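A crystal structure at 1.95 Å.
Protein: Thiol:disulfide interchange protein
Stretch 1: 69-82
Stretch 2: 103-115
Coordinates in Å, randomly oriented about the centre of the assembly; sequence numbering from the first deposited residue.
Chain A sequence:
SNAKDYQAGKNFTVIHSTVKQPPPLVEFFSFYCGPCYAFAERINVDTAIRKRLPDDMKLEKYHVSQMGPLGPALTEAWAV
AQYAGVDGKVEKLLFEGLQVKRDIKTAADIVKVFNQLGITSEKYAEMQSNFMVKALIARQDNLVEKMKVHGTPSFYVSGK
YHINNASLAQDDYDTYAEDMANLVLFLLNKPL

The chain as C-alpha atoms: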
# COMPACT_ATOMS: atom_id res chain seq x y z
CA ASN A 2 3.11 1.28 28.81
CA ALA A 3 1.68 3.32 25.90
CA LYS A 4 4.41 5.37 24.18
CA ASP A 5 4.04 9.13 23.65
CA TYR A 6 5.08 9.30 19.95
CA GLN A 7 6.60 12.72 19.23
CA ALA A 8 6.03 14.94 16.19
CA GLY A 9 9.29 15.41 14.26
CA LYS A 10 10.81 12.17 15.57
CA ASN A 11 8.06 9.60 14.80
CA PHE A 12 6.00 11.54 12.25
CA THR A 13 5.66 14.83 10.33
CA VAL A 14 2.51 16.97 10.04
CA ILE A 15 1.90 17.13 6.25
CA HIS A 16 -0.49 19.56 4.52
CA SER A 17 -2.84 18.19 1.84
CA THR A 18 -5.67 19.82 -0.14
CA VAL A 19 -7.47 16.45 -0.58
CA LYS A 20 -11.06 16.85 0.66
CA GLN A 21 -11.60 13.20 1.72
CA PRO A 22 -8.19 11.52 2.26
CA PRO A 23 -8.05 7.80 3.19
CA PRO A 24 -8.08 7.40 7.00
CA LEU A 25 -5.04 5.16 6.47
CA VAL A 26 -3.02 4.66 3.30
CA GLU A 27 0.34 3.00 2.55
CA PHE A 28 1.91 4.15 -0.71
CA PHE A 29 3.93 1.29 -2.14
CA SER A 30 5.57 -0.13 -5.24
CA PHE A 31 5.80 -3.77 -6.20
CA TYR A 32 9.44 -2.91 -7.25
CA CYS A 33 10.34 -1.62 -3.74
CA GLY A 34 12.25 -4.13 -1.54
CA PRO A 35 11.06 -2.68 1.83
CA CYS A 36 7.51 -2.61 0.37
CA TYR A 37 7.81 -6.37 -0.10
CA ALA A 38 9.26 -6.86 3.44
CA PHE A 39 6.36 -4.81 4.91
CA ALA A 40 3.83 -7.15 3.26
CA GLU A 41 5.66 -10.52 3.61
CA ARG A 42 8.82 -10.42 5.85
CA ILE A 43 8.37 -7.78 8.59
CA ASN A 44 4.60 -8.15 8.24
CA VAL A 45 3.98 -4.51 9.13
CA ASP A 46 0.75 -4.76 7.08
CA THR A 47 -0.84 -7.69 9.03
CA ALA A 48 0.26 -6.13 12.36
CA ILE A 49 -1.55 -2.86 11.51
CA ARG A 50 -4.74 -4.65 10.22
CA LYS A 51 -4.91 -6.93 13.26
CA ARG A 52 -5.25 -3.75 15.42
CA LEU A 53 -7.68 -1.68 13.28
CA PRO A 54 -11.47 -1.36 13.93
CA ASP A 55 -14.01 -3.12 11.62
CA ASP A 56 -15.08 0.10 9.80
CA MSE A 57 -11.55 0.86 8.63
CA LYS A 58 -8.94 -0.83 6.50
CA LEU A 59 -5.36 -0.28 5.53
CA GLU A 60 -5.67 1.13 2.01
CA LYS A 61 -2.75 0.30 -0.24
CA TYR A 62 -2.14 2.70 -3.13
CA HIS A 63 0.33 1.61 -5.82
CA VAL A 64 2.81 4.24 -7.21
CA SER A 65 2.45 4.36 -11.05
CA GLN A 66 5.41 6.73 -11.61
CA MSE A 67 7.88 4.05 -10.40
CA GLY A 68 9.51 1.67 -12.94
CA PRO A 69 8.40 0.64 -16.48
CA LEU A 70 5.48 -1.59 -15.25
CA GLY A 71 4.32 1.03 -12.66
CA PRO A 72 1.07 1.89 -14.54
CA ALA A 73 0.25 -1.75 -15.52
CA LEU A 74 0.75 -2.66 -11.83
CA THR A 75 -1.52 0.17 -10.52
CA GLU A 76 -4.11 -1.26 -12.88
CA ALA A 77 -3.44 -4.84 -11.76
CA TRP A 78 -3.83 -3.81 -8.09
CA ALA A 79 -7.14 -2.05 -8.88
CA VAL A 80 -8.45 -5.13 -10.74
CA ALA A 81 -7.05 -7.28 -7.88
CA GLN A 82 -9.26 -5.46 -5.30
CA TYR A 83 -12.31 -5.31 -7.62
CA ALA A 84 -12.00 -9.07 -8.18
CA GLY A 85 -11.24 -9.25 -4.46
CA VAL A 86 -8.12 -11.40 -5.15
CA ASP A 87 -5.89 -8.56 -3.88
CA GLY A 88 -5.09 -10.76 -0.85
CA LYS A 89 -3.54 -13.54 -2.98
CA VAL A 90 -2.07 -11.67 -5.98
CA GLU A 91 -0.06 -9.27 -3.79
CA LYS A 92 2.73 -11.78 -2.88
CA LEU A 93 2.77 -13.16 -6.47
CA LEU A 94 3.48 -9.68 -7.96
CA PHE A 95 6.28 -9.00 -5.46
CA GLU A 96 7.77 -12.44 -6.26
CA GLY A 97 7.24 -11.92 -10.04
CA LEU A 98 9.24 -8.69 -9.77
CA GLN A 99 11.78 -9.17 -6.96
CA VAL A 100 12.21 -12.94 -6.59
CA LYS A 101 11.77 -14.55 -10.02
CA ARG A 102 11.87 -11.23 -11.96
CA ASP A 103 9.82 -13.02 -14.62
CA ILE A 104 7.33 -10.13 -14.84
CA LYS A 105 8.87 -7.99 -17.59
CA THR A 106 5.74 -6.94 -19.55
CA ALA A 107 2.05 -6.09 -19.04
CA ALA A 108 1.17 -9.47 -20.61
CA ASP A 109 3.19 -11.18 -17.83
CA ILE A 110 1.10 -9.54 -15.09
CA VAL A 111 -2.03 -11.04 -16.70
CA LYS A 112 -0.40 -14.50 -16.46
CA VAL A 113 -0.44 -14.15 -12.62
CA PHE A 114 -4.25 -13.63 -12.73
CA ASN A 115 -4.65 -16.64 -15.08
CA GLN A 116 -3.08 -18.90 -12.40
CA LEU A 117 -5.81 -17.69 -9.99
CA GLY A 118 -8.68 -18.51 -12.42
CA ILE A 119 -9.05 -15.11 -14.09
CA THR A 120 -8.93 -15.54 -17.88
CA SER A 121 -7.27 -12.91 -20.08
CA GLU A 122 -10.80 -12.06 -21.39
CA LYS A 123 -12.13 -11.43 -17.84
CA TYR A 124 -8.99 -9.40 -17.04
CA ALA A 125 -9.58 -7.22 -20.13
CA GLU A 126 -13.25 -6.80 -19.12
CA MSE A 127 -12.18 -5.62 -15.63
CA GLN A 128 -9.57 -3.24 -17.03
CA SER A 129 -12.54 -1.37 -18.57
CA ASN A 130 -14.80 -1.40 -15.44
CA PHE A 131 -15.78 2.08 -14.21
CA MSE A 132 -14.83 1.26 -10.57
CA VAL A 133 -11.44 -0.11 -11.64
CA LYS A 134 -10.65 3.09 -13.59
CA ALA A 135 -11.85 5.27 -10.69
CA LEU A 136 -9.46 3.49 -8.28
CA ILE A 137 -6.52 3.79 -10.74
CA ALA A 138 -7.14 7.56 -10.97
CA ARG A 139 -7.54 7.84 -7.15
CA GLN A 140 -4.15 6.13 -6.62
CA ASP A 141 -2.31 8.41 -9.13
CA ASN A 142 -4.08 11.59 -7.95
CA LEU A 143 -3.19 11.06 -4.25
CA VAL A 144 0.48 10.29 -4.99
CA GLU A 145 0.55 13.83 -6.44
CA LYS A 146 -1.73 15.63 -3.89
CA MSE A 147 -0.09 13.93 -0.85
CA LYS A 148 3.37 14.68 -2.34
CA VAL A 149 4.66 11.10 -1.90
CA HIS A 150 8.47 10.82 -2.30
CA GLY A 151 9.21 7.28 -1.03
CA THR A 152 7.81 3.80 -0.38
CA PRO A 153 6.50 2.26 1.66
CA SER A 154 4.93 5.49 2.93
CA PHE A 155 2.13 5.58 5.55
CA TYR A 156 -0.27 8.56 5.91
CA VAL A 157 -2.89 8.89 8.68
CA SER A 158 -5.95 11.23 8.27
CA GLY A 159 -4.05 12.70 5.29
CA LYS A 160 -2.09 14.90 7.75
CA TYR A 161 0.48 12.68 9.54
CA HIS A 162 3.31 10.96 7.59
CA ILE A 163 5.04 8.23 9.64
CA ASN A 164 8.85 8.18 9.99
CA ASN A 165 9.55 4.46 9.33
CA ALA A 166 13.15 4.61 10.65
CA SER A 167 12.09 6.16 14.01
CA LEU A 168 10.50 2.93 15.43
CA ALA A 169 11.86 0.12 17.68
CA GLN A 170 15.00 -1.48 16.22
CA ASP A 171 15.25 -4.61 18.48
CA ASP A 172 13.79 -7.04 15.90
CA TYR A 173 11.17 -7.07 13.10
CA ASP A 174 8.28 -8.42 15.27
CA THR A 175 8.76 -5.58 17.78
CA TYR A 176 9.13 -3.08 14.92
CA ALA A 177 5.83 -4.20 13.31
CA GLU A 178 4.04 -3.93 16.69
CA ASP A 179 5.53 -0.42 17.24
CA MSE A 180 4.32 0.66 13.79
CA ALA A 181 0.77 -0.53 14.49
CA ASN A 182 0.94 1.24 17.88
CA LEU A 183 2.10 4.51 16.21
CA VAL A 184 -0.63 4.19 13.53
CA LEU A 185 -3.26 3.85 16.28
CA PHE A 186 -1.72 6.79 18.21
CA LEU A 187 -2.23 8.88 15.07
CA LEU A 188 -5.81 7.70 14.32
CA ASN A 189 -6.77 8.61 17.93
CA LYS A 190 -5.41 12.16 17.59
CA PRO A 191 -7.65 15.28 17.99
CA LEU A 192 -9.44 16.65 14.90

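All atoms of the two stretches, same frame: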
# COMPACT_ATOMS: atom_id res chain seq x y z
N PRO A 69 9.13 0.81 -15.22
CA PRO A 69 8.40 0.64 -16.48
C PRO A 69 6.97 0.09 -16.33
O PRO A 69 6.06 0.57 -17.00
CB PRO A 69 9.22 -0.38 -17.29
CG PRO A 69 10.57 -0.51 -16.59
CD PRO A 69 10.43 0.12 -15.21
N LEU A 70 6.78 -0.91 -15.45
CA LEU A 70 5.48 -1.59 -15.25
C LEU A 70 4.55 -0.81 -14.30
O LEU A 70 3.37 -1.19 -14.15
CB LEU A 70 5.73 -2.98 -14.66
CG LEU A 70 6.38 -3.99 -15.60
CD1 LEU A 70 6.93 -5.18 -14.83
CD2 LEU A 70 5.40 -4.44 -16.67
N GLY A 71 5.08 0.23 -13.64
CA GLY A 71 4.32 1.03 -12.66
C GLY A 71 2.84 1.15 -13.00
O GLY A 71 1.99 0.69 -12.24
N PRO A 72 2.48 1.76 -14.15
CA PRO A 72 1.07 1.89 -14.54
C PRO A 72 0.33 0.54 -14.65
O PRO A 72 -0.73 0.39 -14.06
CB PRO A 72 1.16 2.60 -15.90
CG PRO A 72 2.45 3.38 -15.81
CD PRO A 72 3.39 2.42 -15.10
N ALA A 73 0.91 -0.44 -15.36
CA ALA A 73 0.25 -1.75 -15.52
C ALA A 73 -0.07 -2.36 -14.15
O ALA A 73 -1.11 -2.99 -14.00
CB ALA A 73 1.11 -2.68 -16.34
N LEU A 74 0.85 -2.18 -13.20
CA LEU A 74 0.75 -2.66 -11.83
C LEU A 74 -0.34 -1.91 -11.04
O LEU A 74 -1.04 -2.54 -10.27
CB LEU A 74 2.12 -2.52 -11.16
CG LEU A 74 3.20 -3.48 -11.66
CD1 LEU A 74 4.58 -3.03 -11.20
CD2 LEU A 74 2.91 -4.91 -11.23
N THR A 75 -0.46 -0.59 -11.23
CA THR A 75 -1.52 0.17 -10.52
C THR A 75 -2.88 -0.32 -11.02
O THR A 75 -3.84 -0.36 -10.27
CB THR A 75 -1.34 1.69 -10.70
OG1 THR A 75 -0.04 2.04 -10.22
CG2 THR A 75 -2.37 2.51 -9.96
N GLU A 76 -2.92 -0.74 -12.29
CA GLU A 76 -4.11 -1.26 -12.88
C GLU A 76 -4.37 -2.67 -12.33
O GLU A 76 -5.50 -3.00 -11.99
CB GLU A 76 -3.97 -1.28 -14.41
CG GLU A 76 -5.16 -1.86 -15.12
CD GLU A 76 -5.00 -1.86 -16.63
OE1 GLU A 76 -4.02 -2.45 -17.12
OE2 GLU A 76 -5.85 -1.25 -17.30
N ALA A 77 -3.30 -3.48 -12.25
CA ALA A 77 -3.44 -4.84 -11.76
C ALA A 77 -3.92 -4.84 -10.30
O ALA A 77 -4.74 -5.68 -9.91
CB ALA A 77 -2.13 -5.58 -11.92
N TRP A 78 -3.43 -3.87 -9.52
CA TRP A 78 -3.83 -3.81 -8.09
C TRP A 78 -5.32 -3.44 -7.99
O TRP A 78 -6.07 -4.01 -7.17
CB TRP A 78 -2.88 -2.86 -7.34
CG TRP A 78 -3.01 -2.87 -5.85
CD1 TRP A 78 -3.25 -1.79 -5.05
CD2 TRP A 78 -2.93 -4.01 -4.97
NE1 TRP A 78 -3.30 -2.18 -3.74
CE2 TRP A 78 -3.12 -3.53 -3.66
CE3 TRP A 78 -2.71 -5.38 -5.16
CZ2 TRP A 78 -3.10 -4.37 -2.55
CZ3 TRP A 78 -2.72 -6.22 -4.06
CH2 TRP A 78 -2.90 -5.71 -2.77
N ALA A 79 -5.75 -2.51 -8.84
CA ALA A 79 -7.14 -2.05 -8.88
C ALA A 79 -8.07 -3.20 -9.28
O ALA A 79 -9.12 -3.39 -8.65
CB ALA A 79 -7.26 -0.88 -9.83
N VAL A 80 -7.67 -3.97 -10.30
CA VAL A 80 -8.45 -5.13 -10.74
C VAL A 80 -8.44 -6.16 -9.61
O VAL A 80 -9.46 -6.81 -9.34
CB VAL A 80 -7.91 -5.75 -12.05
CG1 VAL A 80 -8.49 -7.13 -12.30
CG2 VAL A 80 -8.15 -4.86 -13.25
N ALA A 81 -7.27 -6.32 -8.97
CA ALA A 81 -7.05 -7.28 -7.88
C ALA A 81 -8.07 -7.09 -6.74
O ALA A 81 -8.58 -8.08 -6.19
CB ALA A 81 -5.65 -7.14 -7.35
N GLN A 82 -8.35 -5.83 -6.41
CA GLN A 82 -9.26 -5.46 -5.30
C GLN A 82 -10.72 -5.54 -5.76
O GLN A 82 -11.60 -5.87 -4.97
CB GLN A 82 -8.92 -4.06 -4.80
CG GLN A 82 -7.52 -3.96 -4.22
CD GLN A 82 -7.06 -2.54 -4.03
OE1 GLN A 82 -5.97 -2.17 -4.44
NE2 GLN A 82 -7.91 -1.72 -3.43
N ASP A 103 10.33 -12.46 -13.39
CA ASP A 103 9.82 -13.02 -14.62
C ASP A 103 8.67 -12.14 -15.12
O ASP A 103 8.07 -12.44 -16.15
CB ASP A 103 9.44 -14.50 -14.46
CG ASP A 103 8.33 -14.78 -13.47
OD1 ASP A 103 7.86 -13.82 -12.82
OD2 ASP A 103 7.94 -15.95 -13.36
N ILE A 104 8.34 -11.08 -14.36
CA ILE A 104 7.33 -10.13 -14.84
C ILE A 104 8.10 -8.97 -15.48
O ILE A 104 8.63 -8.10 -14.79
CB ILE A 104 6.37 -9.65 -13.73
CG1 ILE A 104 5.57 -10.82 -13.13
CG2 ILE A 104 5.44 -8.58 -14.28
CD1 ILE A 104 4.67 -10.43 -11.98
N LYS A 105 8.14 -8.98 -16.82
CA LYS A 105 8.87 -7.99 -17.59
C LYS A 105 7.91 -7.11 -18.38
O LYS A 105 8.23 -5.95 -18.65
CB LYS A 105 9.83 -8.70 -18.55
CG LYS A 105 10.84 -9.64 -17.91
CD LYS A 105 11.51 -10.55 -18.93
CE LYS A 105 12.64 -11.39 -18.37
NZ LYS A 105 13.82 -10.56 -18.02
N THR A 106 6.73 -7.65 -18.73
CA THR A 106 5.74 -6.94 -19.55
C THR A 106 4.34 -6.97 -18.91
O THR A 106 4.07 -7.74 -17.99
CB THR A 106 5.56 -7.63 -20.91
OG1 THR A 106 5.01 -8.91 -20.64
CG2 THR A 106 6.85 -7.78 -21.70
N ALA A 107 3.44 -6.15 -19.47
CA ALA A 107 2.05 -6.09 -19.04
C ALA A 107 1.38 -7.46 -19.24
O ALA A 107 0.55 -7.86 -18.43
CB ALA A 107 1.33 -5.00 -19.80
N ALA A 108 1.76 -8.17 -20.31
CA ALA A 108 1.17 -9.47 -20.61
C ALA A 108 1.56 -10.50 -19.53
O ALA A 108 0.82 -11.46 -19.29
CB ALA A 108 1.58 -9.93 -21.99
N ASP A 109 2.70 -10.27 -18.87
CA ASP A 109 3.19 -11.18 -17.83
C ASP A 109 2.40 -11.01 -16.53
O ASP A 109 2.30 -11.95 -15.73
CB ASP A 109 4.68 -10.99 -17.58
CG ASP A 109 5.55 -11.55 -18.68
OD1 ASP A 109 5.00 -12.25 -19.56
OD2 ASP A 109 6.77 -11.30 -18.65
N ILE A 110 1.89 -9.79 -16.29
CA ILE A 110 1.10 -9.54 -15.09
C ILE A 110 -0.22 -10.31 -15.20
O ILE A 110 -0.71 -10.86 -14.22
CB ILE A 110 0.87 -8.03 -14.87
CG1 ILE A 110 2.19 -7.30 -14.58
CG2 ILE A 110 -0.14 -7.80 -13.76
CD1 ILE A 110 2.08 -5.79 -14.53
N VAL A 111 -0.78 -10.35 -16.42
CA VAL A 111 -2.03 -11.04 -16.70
C VAL A 111 -1.87 -12.54 -16.41
O VAL A 111 -2.80 -13.17 -15.92
CB VAL A 111 -2.51 -10.80 -18.15
CG1 VAL A 111 -3.62 -11.76 -18.55
CG2 VAL A 111 -2.96 -9.36 -18.36
N LYS A 112 -0.67 -13.07 -16.69
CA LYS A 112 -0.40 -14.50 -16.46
C LYS A 112 -0.57 -14.84 -14.97
O LYS A 112 -0.99 -15.93 -14.65
CB LYS A 112 0.97 -14.93 -16.98
CG LYS A 112 1.10 -14.91 -18.50
CD LYS A 112 2.29 -15.69 -19.04
CE LYS A 112 3.62 -15.27 -18.44
NZ LYS A 112 4.74 -16.02 -19.04
N VAL A 113 -0.27 -13.90 -14.07
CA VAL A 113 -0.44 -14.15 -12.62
C VAL A 113 -1.93 -14.41 -12.33
O VAL A 113 -2.29 -15.37 -11.62
CB VAL A 113 0.10 -12.99 -11.76
CG1 VAL A 113 -0.15 -13.22 -10.28
CG2 VAL A 113 1.59 -12.74 -12.01
N PHE A 114 -2.79 -13.57 -12.91
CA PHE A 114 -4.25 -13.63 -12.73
C PHE A 114 -4.83 -14.93 -13.31
O PHE A 114 -5.80 -15.48 -12.78
CB PHE A 114 -4.89 -12.38 -13.33
CG PHE A 114 -4.64 -11.11 -12.55
CD1 PHE A 114 -3.36 -10.58 -12.44
CD2 PHE A 114 -5.69 -10.43 -11.95
CE1 PHE A 114 -3.14 -9.41 -11.74
CE2 PHE A 114 -5.46 -9.26 -11.24
CZ PHE A 114 -4.18 -8.75 -11.14
N ASN A 115 -4.22 -15.41 -14.40
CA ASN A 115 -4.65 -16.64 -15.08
C ASN A 115 -4.50 -17.84 -14.13
O ASN A 115 -5.35 -18.72 -14.11
CB ASN A 115 -3.82 -16.93 -16.34
CG ASN A 115 -4.03 -15.95 -17.47
OD1 ASN A 115 -3.15 -15.79 -18.31
ND2 ASN A 115 -5.20 -15.32 -17.54

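Two helices that run nearly side by side can be held together by close apolar packing, without hydrogen bonds between them, where small residues face large ones. The pair formed by residues 69-82 and 103-115 of this thiol:disulfide interchange protein is a compact example. The helices point the same way, with 23° between their N-to-C directions and a closest axial approach of 10.0 Å. They are nearest at their N-terminal ends, where the CA atoms of A73 and A107 lie 5.9 Å apart, and they spread gradually: 7.3 Å between the CA atoms of A77 and I110, then 8.5 Å between those of A81 and F114. No hydrogen bond crosses the interface. The first helix has regular backbone bonds, such as the 2.8 Å bond from A77 N to A73 O, while those of the second are mostly weak. The contact, 416 Å² summed over both sides, is mostly apolar side chain, with some carbonyl oxygens touched.

Stretch 2 opens with a loop that runs past the end of L70's side chain. The CA-to-CB bond of I104 points toward stretch 1, and I104 CG2 lies 3.8 Å from L70 CD1, an ordinary van der Waals contact between branched aliphatic groups. At K105 and T106 the leucine meets backbone rather than side chains: L70 CD2 is 3.8 Å from K105 O and 3.5 Å from T106 C. The CA-to-CB bonds of K105 and T106 point away, leaving their main chain to line this part of the contact.

The same loop starts the second helix. T106 is its N-cap: T106 OG1 accepts from D109 N at 3.2 Å, a capping bond that supplements the 3.0 Å bond from D109 N to T106 O. D109 reciprocates: its OD2 accepts from K105 N at 3.3 Å, with a nearly linear angle of 171°. These bonds tie the loop to the first turn and hold the backbone against which L70 packs.

At A107 the helices come closest, and the contact is alanine against alanine, with A73 CB 4.2 Å from A107 CB. Small side chains leave room for this approach. One turn later, I110 supplies the bulk. Its CD1 sits 3.7 Å from A73 CB, 3.5 Å from L74 CD2 and 4.2 Å from L70 CD2, while its CG2 reaches A77 CB at 3.5 Å. The isoleucine thus fills the space beside two alanines one turn apart, with methyls of L70 and L74 also in contact.

V111, K112 and V113 make no contact with stretch 1; K112 instead directs NZ to D109 OD1 in a long salt bridge of 3.8 Å. The next contact comes at F114, one turn beyond I110, where the wider gap accommodates an aromatic ring. Its CZ lies 3.9 Å from A77 CB and 3.4 Å from A77 O, the carbonyl oxygen meeting the ring's edge near its plane, where the slightly positive C-H groups suit it. V80 CG1 approaches F114 CE2 obliquely at 3.9 Å. The principle is plain: as the helices diverge, the side chains of stretch 2 grow from alanine through isoleucine to phenylalanine, and contact is maintained.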